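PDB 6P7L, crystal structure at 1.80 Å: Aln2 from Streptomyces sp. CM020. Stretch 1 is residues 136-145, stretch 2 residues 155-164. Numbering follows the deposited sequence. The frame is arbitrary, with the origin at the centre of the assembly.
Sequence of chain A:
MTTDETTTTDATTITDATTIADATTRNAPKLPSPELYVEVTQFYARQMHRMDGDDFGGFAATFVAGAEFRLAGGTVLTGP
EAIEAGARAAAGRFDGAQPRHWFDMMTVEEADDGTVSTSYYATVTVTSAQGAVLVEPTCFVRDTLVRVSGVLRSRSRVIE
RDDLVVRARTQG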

ATOM      1  N   GLU A 136       2.473  11.792   8.937  1.00 15.87           N
ATOM      2  CA  GLU A 136       3.106  12.963   8.348  1.00 12.96           C
ATOM      3  C   GLU A 136       2.414  13.397   7.055  1.00 14.97           C
ATOM      4  O   GLU A 136       1.723  12.603   6.404  1.00 15.49           O
ATOM      5  CB  GLU A 136       4.584  12.682   8.117  1.00 16.66           C
ATOM      6  CG  GLU A 136       5.361  12.592   9.421  1.00 19.64           C
ATOM      7  CD  GLU A 136       6.871  12.718   9.233  1.00 20.40           C
ATOM      8  OE1 GLU A 136       7.330  12.564   8.075  1.00 26.98           O
ATOM      9  OE2 GLU A 136       7.570  12.982  10.234  1.00 27.83           O
ATOM     10  N   PRO A 137       2.562  14.673   6.681  1.00 13.19           N
ATOM     11  CA  PRO A 137       1.947  15.145   5.435  1.00 15.61           C
ATOM     12  C   PRO A 137       2.302  14.229   4.270  1.00 13.42           C
ATOM     13  O   PRO A 137       3.446  13.782   4.108  1.00 14.96           O
ATOM     14  CB  PRO A 137       2.522  16.556   5.246  1.00 17.62           C
ATOM     15  CG  PRO A 137       3.232  16.889   6.538  1.00 20.65           C
ATOM     16  CD  PRO A 137       3.344  15.712   7.390  1.00 20.51           C
ATOM     17  N   THR A 138       1.315  13.976   3.422  1.00 15.35           N
ATOM     18  CA  THR A 138       1.596  13.106   2.304  1.00 13.84           C
ATOM     19  C   THR A 138       2.481  13.829   1.290  1.00 15.75           C
ATOM     20  O   THR A 138       2.573  15.056   1.255  1.00 16.14           O
ATOM     21  CB  THR A 138       0.299  12.622   1.685  1.00 10.96           C
ATOM     22  OG1 THR A 138      -0.509  13.730   1.350  1.00 15.49           O
ATOM     23  CG2 THR A 138      -0.479  11.772   2.655  1.00 14.17           C
ATOM     24  N   CYS A 139       3.202  13.027   0.513  1.00 12.29           N
ATOM     25  CA  CYS A 139       4.122  13.488  -0.515  1.00 12.97           C
ATOM     26  C   CYS A 139       3.813  12.805  -1.837  1.00 14.51           C
ATOM     27  O   CYS A 139       3.364  11.652  -1.886  1.00 14.49           O
ATOM     28  CB  CYS A 139       5.596  13.148  -0.157  1.00 19.54           C
ATOM     29  SG  CYS A 139       6.225  14.017   1.289  1.00 24.40           S
ATOM     30  N   PHE A 140       4.126  13.505  -2.910  1.00 17.13           N
ATOM     31  CA  PHE A 140       4.180  12.914  -4.232  1.00 13.99           C
ATOM     32  C   PHE A 140       5.633  12.852  -4.643  1.00 13.47           C
ATOM     33  O   PHE A 140       6.317  13.886  -4.689  1.00 15.48           O
ATOM     34  CB  PHE A 140       3.395  13.720  -5.231  1.00 16.71           C
ATOM     35  CG  PHE A 140       3.193  13.010  -6.539  1.00 20.40           C
ATOM     36  CD1 PHE A 140       4.123  13.095  -7.557  1.00 20.25           C
ATOM     37  CD2 PHE A 140       2.071  12.234  -6.734  1.00 15.88           C
ATOM     38  CE1 PHE A 140       3.922  12.449  -8.771  1.00 26.19           C
ATOM     39  CE2 PHE A 140       1.864  11.565  -7.968  1.00 25.33           C
ATOM     40  CZ  PHE A 140       2.795  11.687  -8.961  1.00 22.89           C
ATOM     41  N   VAL A 141       6.096  11.641  -4.945  1.00 13.26           N
ATOM     42  CA  VAL A 141       7.509  11.364  -5.147  1.00 13.94           C
ATOM     43  C   VAL A 141       7.737  10.930  -6.587  1.00 12.94           C
ATOM     44  O   VAL A 141       6.959  10.144  -7.146  1.00 12.38           O
ATOM     45  CB  VAL A 141       8.022  10.288  -4.172  1.00 14.33           C
ATOM     46  CG1 VAL A 141       9.519  10.184  -4.319  1.00 16.60           C
ATOM     47  CG2 VAL A 141       7.667  10.648  -2.774  1.00 14.78           C
ATOM     48  N   ARG A 142       8.809  11.448  -7.185  1.00 11.57           N
ATOM     49  CA  ARG A 142       9.264  11.016  -8.503  1.00 12.28           C
ATOM     50  C   ARG A 142      10.716  10.560  -8.381  1.00 14.66           C
ATOM     51  O   ARG A 142      11.582  11.326  -7.942  1.00 15.31           O
ATOM     52  CB  ARG A 142       9.121  12.119  -9.559  1.00 14.60           C
ATOM     53  CG  ARG A 142       7.695  12.439  -9.922  1.00 19.00           C
ATOM     54  CD  ARG A 142       7.601  13.175 -11.222  1.00 26.57           C
ATOM     55  NE  ARG A 142       6.224  13.148 -11.724  1.00 34.03           N
ATOM     56  CZ  ARG A 142       5.255  13.952 -11.317  1.00 66.19           C
ATOM     57  NH1 ARG A 142       5.492  14.868 -10.392  1.00 78.16           N
ATOM     58  NH2 ARG A 142       4.050  13.829 -11.842  1.00 78.31           N
ATOM     59  N   ASP A 143      10.986   9.319  -8.799  1.00 13.71           N
ATOM     60  CA  ASP A 143      12.324   8.755  -8.769  1.00 12.16           C
ATOM     61  C   ASP A 143      12.797   8.386 -10.171  1.00 12.18           C
ATOM     62  O   ASP A 143      11.995   8.072 -11.056  1.00 14.40           O
ATOM     63  CB  ASP A 143      12.386   7.441  -7.950  1.00 13.64           C
ATOM     64  CG  ASP A 143      12.332   7.644  -6.456  1.00 14.15           C
ATOM     65  OD1 ASP A 143      12.621   8.763  -5.971  1.00 14.98           O
ATOM     66  OD2 ASP A 143      11.951   6.633  -5.785  1.00 15.96           O
ATOM     67  N   THR A 144      14.109   8.337 -10.359  1.00 12.99           N
ATOM     68  CA  THR A 144      14.671   7.571 -11.462  1.00 15.14           C
ATOM     69  C   THR A 144      15.607   6.535 -10.856  1.00 19.08           C
ATOM     70  O   THR A 144      16.335   6.826  -9.884  1.00 17.23           O
ATOM     71  CB  THR A 144      15.431   8.420 -12.498  1.00 22.54           C
ATOM     72  OG1 THR A 144      16.662   8.876 -11.934  1.00 24.42           O
ATOM     73  CG2 THR A 144      14.582   9.577 -12.962  1.00 21.42           C
ATOM     74  N   LEU A 145      15.543   5.326 -11.409  1.00 14.86           N
ATOM     75  CA  LEU A 145      16.401   4.219 -11.021  1.00 18.77           C
ATOM     76  C   LEU A 145      17.231   3.785 -12.217  1.00 19.78           C
ATOM     77  O   LEU A 145      16.802   3.880 -13.379  1.00 19.94           O
ATOM     78  CB  LEU A 145      15.590   3.016 -10.496  1.00 15.59           C
ATOM     79  CG  LEU A 145      14.453   3.350  -9.544  1.00 16.12           C
ATOM     80  CD1 LEU A 145      13.554   2.135  -9.308  1.00 17.68           C
ATOM     81  CD2 LEU A 145      15.004   3.900  -8.264  1.00 19.48           C
ATOM     82  N   ARG A 155      18.972   6.934  -8.740  1.00 15.62           N
ATOM     83  CA  ARG A 155      19.720   8.018  -9.381  1.00 17.60           C
ATOM     84  C   ARG A 155      19.207   9.404  -9.027  1.00 17.57           C
ATOM     85  O   ARG A 155      20.000  10.336  -8.845  1.00 24.03           O
ATOM     86  CB  ARG A 155      19.709   7.850 -10.901  1.00 19.74           C
ATOM     87  CG  ARG A 155      20.443   8.963 -11.638  1.00 41.73           C
ATOM     88  CD  ARG A 155      20.598   8.645 -13.136  1.00 82.76           C
ATOM     89  NE  ARG A 155      19.535   9.246 -13.942  1.00 93.09           N
ATOM     90  CZ  ARG A 155      19.374   9.044 -15.245  1.00101.31           C
ATOM     91  NH1 ARG A 155      20.206   8.252 -15.901  1.00108.80           N
ATOM     92  NH2 ARG A 155      18.374   9.632 -15.890  1.00105.84           N
ATOM     93  N   SER A 156      17.891   9.552  -8.902  1.00 16.22           N
ATOM     94  CA  SER A 156      17.242  10.828  -8.657  1.00 17.48           C
ATOM     95  C   SER A 156      16.059  10.555  -7.754  1.00 19.00           C
ATOM     96  O   SER A 156      15.409   9.523  -7.901  1.00 18.50           O
ATOM     97  CB  SER A 156      16.728  11.460 -10.010  1.00 23.41           C
ATOM     98  OG  SER A 156      15.796  12.511  -9.803  1.00 81.55           O
ATOM     99  N   ARG A 157      15.799  11.440  -6.796  1.00 13.56           N
ATOM    100  CA  ARG A 157      14.570  11.389  -6.015  1.00 14.67           C
ATOM    101  C   ARG A 157      14.109  12.837  -5.848  1.00 14.77           C
ATOM    102  O   ARG A 157      14.903  13.685  -5.419  1.00 16.39           O
ATOM    103  CB  ARG A 157      14.784  10.726  -4.656  1.00 16.71           C
ATOM    104  CG  ARG A 157      13.568  10.792  -3.749  1.00 13.84           C
ATOM    105  CD  ARG A 157      13.522   9.720  -2.673  1.00 13.67           C
ATOM    106  NE  ARG A 157      13.402   8.428  -3.302  1.00 14.84           N
ATOM    107  CZ  ARG A 157      13.745   7.258  -2.762  1.00 17.27           C
ATOM    108  NH1 ARG A 157      14.199   7.193  -1.509  1.00 15.39           N
ATOM    109  NH2 ARG A 157      13.626   6.154  -3.499  1.00 17.77           N
ATOM    110  N   VAL A 158      12.851  13.121  -6.180  1.00 12.49           N
ATOM    111  CA  VAL A 158      12.277  14.466  -6.008  1.00 12.71           C
ATOM    112  C   VAL A 158      10.995  14.326  -5.197  1.00 17.52           C
ATOM    113  O   VAL A 158      10.075  13.617  -5.612  1.00 16.31           O
ATOM    114  CB  VAL A 158      11.981  15.134  -7.361  1.00 19.76           C
ATOM    115  CG1 VAL A 158      11.322  16.515  -7.168  1.00 27.90           C
ATOM    116  CG2 VAL A 158      13.256  15.259  -8.208  1.00 24.12           C
ATOM    117  N   ILE A 159      10.927  14.991  -4.055  1.00 15.62           N
ATOM    118  CA  ILE A 159       9.792  14.900  -3.139  1.00 19.75           C
ATOM    119  C   ILE A 159       9.017  16.212  -3.197  1.00 15.45           C
ATOM    120  O   ILE A 159       9.601  17.282  -2.992  1.00 18.40           O
ATOM    121  CB  ILE A 159      10.269  14.622  -1.705  1.00 21.90           C
ATOM    122  CG1 ILE A 159      10.946  13.244  -1.653  1.00 24.00           C
ATOM    123  CG2 ILE A 159       9.122  14.703  -0.732  1.00 22.01           C
ATOM    124  CD1 ILE A 159      11.765  13.022  -0.423  1.00 49.39           C
ATOM    125  N   GLU A 160       7.717  16.142  -3.489  1.00 15.32           N
ATOM    126  CA  GLU A 160       6.831  17.304  -3.413  1.00 19.25           C
ATOM    127  C   GLU A 160       5.907  17.064  -2.227  1.00 14.98           C
ATOM    128  O   GLU A 160       5.162  16.074  -2.218  1.00 15.73           O
ATOM    129  CB  GLU A 160       6.033  17.493  -4.710  1.00 22.09           C
ATOM    130  CG  GLU A 160       6.913  17.942  -5.877  1.00 74.41           C
ATOM    131  CD  GLU A 160       6.129  18.233  -7.133  1.00116.62           C
ATOM    132  OE1 GLU A 160       4.893  18.388  -7.044  1.00140.03           O
ATOM    133  OE2 GLU A 160       6.751  18.315  -8.212  1.00126.32           O
ATOM    134  N   ARG A 161       5.986  17.920  -1.210  1.00 15.54           N
ATOM    135  CA  ARG A 161       5.181  17.719  -0.013  1.00 12.71           C
ATOM    136  C   ARG A 161       3.830  18.393  -0.169  1.00 15.38           C
ATOM    137  O   ARG A 161       3.755  19.572  -0.548  1.00 16.50           O
ATOM    138  CB  ARG A 161       5.896  18.238   1.233  1.00 20.69           C
ATOM    139  CG  ARG A 161       5.726  17.235   2.372  1.00 35.85           C
ATOM    140  CD  ARG A 161       6.648  17.506   3.492  1.00 37.17           C
ATOM    141  NE  ARG A 161       6.128  18.599   4.296  1.00 30.28           N
ATOM    142  CZ  ARG A 161       6.838  19.278   5.182  1.00 41.10           C
ATOM    143  NH1 ARG A 161       8.113  18.982   5.379  1.00 39.98           N
ATOM    144  NH2 ARG A 161       6.263  20.250   5.866  1.00 33.32           N
ATOM    145  N   ASP A 162       2.759  17.635   0.097  1.00 13.28           N
ATOM    146  CA  ASP A 162       1.434  18.123  -0.253  1.00 16.03           C
ATOM    147  C   ASP A 162       1.047  19.340   0.564  1.00 18.69           C
ATOM    148  O   ASP A 162       0.306  20.189   0.063  1.00 15.82           O
ATOM    149  CB  ASP A 162       0.405  17.012  -0.073  1.00 15.13           C
ATOM    150  CG  ASP A 162       0.427  15.986  -1.218  1.00 15.74           C
ATOM    151  OD1 ASP A 162       0.675  16.408  -2.373  1.00 16.38           O
ATOM    152  OD2 ASP A 162       0.134  14.773  -0.960  1.00 16.12           O
ATOM    153  N   ASP A 163       1.512  19.455   1.821  1.00 16.39           N
ATOM    154  CA  ASP A 163       1.158  20.653   2.578  1.00 15.26           C
ATOM    155  C   ASP A 163       1.780  21.899   1.940  1.00 15.76           C
ATOM    156  O   ASP A 163       1.148  22.960   1.879  1.00 16.86           O
ATOM    157  CB  ASP A 163       1.567  20.524   4.041  1.00 17.07           C
ATOM    158  CG  ASP A 163       3.038  20.294   4.234  1.00 24.08           C
ATOM    159  OD1 ASP A 163       3.639  19.505   3.477  1.00 21.16           O
ATOM    160  OD2 ASP A 163       3.569  20.919   5.171  1.00 23.03           O
ATOM    161  N   LEU A 164       3.011  21.776   1.444  1.00 16.22           N
ATOM    162  CA  LEU A 164       3.680  22.893   0.787  1.00 17.12           C
ATOM    163  C   LEU A 164       2.987  23.251  -0.516  1.00 16.26           C
ATOM    164  O   LEU A 164       2.848  24.441  -0.840  1.00 21.68           O
ATOM    165  CB  LEU A 164       5.151  22.546   0.557  1.00 17.58           C
ATOM    166  CG  LEU A 164       5.998  22.429   1.827  1.00 22.81           C
ATOM    167  CD1 LEU A 164       7.473  22.117   1.486  1.00 29.54           C
ATOM    168  CD2 LEU A 164       5.910  23.676   2.686  1.00 28.92           C
TER
HETATM  169  O   HOH W   1       7.713  14.895  -7.021  1.00 18.11           O
HETATM  170  O   HOH W   2       8.337  16.015  -9.373  1.00 38.51           O

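The two stretches are neighbouring antiparallel β-strands, joined by a ladder of backbone hydrogen bonds and reinforced by one buried salt bridge and a side-chain hydrogen bond near the end where the second strand gives way to a helix. Strands 139-145 and 155-161 run at 179° to each other, with axes 4.6 Å apart at closest approach. Together the stretches bury 838 Å².

The hydrogen-bonded pairs are F140 with E160, R142 with V158, and T144 with S156. In the first, F140 N donates to E160 O and E160 N to F140 O, both at 2.9 Å. In the second, R142 N lies 3.0 Å from V158 O, and V158 N lies 2.8 Å from R142 O. The third pair is less even: T144 N to S156 O is 3.0 Å, but S156 N to T144 O is 3.3 Å. T144 O also accepts from R155 N at 2.9 Å. Between these pairs the strands draw closer, and CA-H...O contacts form, such as D143 CA to S156 O at 3.3 Å.

C139, V141, D143, R157, I159 and R161 share one face. Here D143 and R157 sit directly across from each other and form a two-pronged salt bridge. R157 NE reaches D143 OD1 at 2.8 Å, and R157 NH2 reaches D143 OD2 at 2.9 Å. Both residues are buried, so each charge meets its opposite where solvent is scarce. The carboxylate lies at the edge of the guanidinium, near its plane, as a paired bond requires. Beside them the packing is apolar: C139 SG is 3.6 Å from I159 CG2, and V141 CG1 is 4.3 Å from I159 CG1.

The other face carries F140, R142, T144, S156, V158 and E160. It is more open, and long polar chains suit it. R142 NH1 and E160 OE2 are 4.3 Å apart, too far for a salt bridge; water 2 links these two atoms instead. E160 is poorly ordered. Water 1 donates to both F140 O and V158 O. T144 and S156 pack closely, with T144 OG1 3.2 Å from S156 CB.

At the helix end, D162 binds T138 twice. D162 N donates to T138 O at 2.8 Å, and T138 OG1 donates to D162 OD2 at 2.6 Å. D162 points toward the first stretch, and both residues are buried. R161, at the N-cap position, forms a salt bridge with D163, with R161 NE 2.8 Å from D163 OD1. P137 packs against this pair, its CB 3.6 Å from D163 OD1.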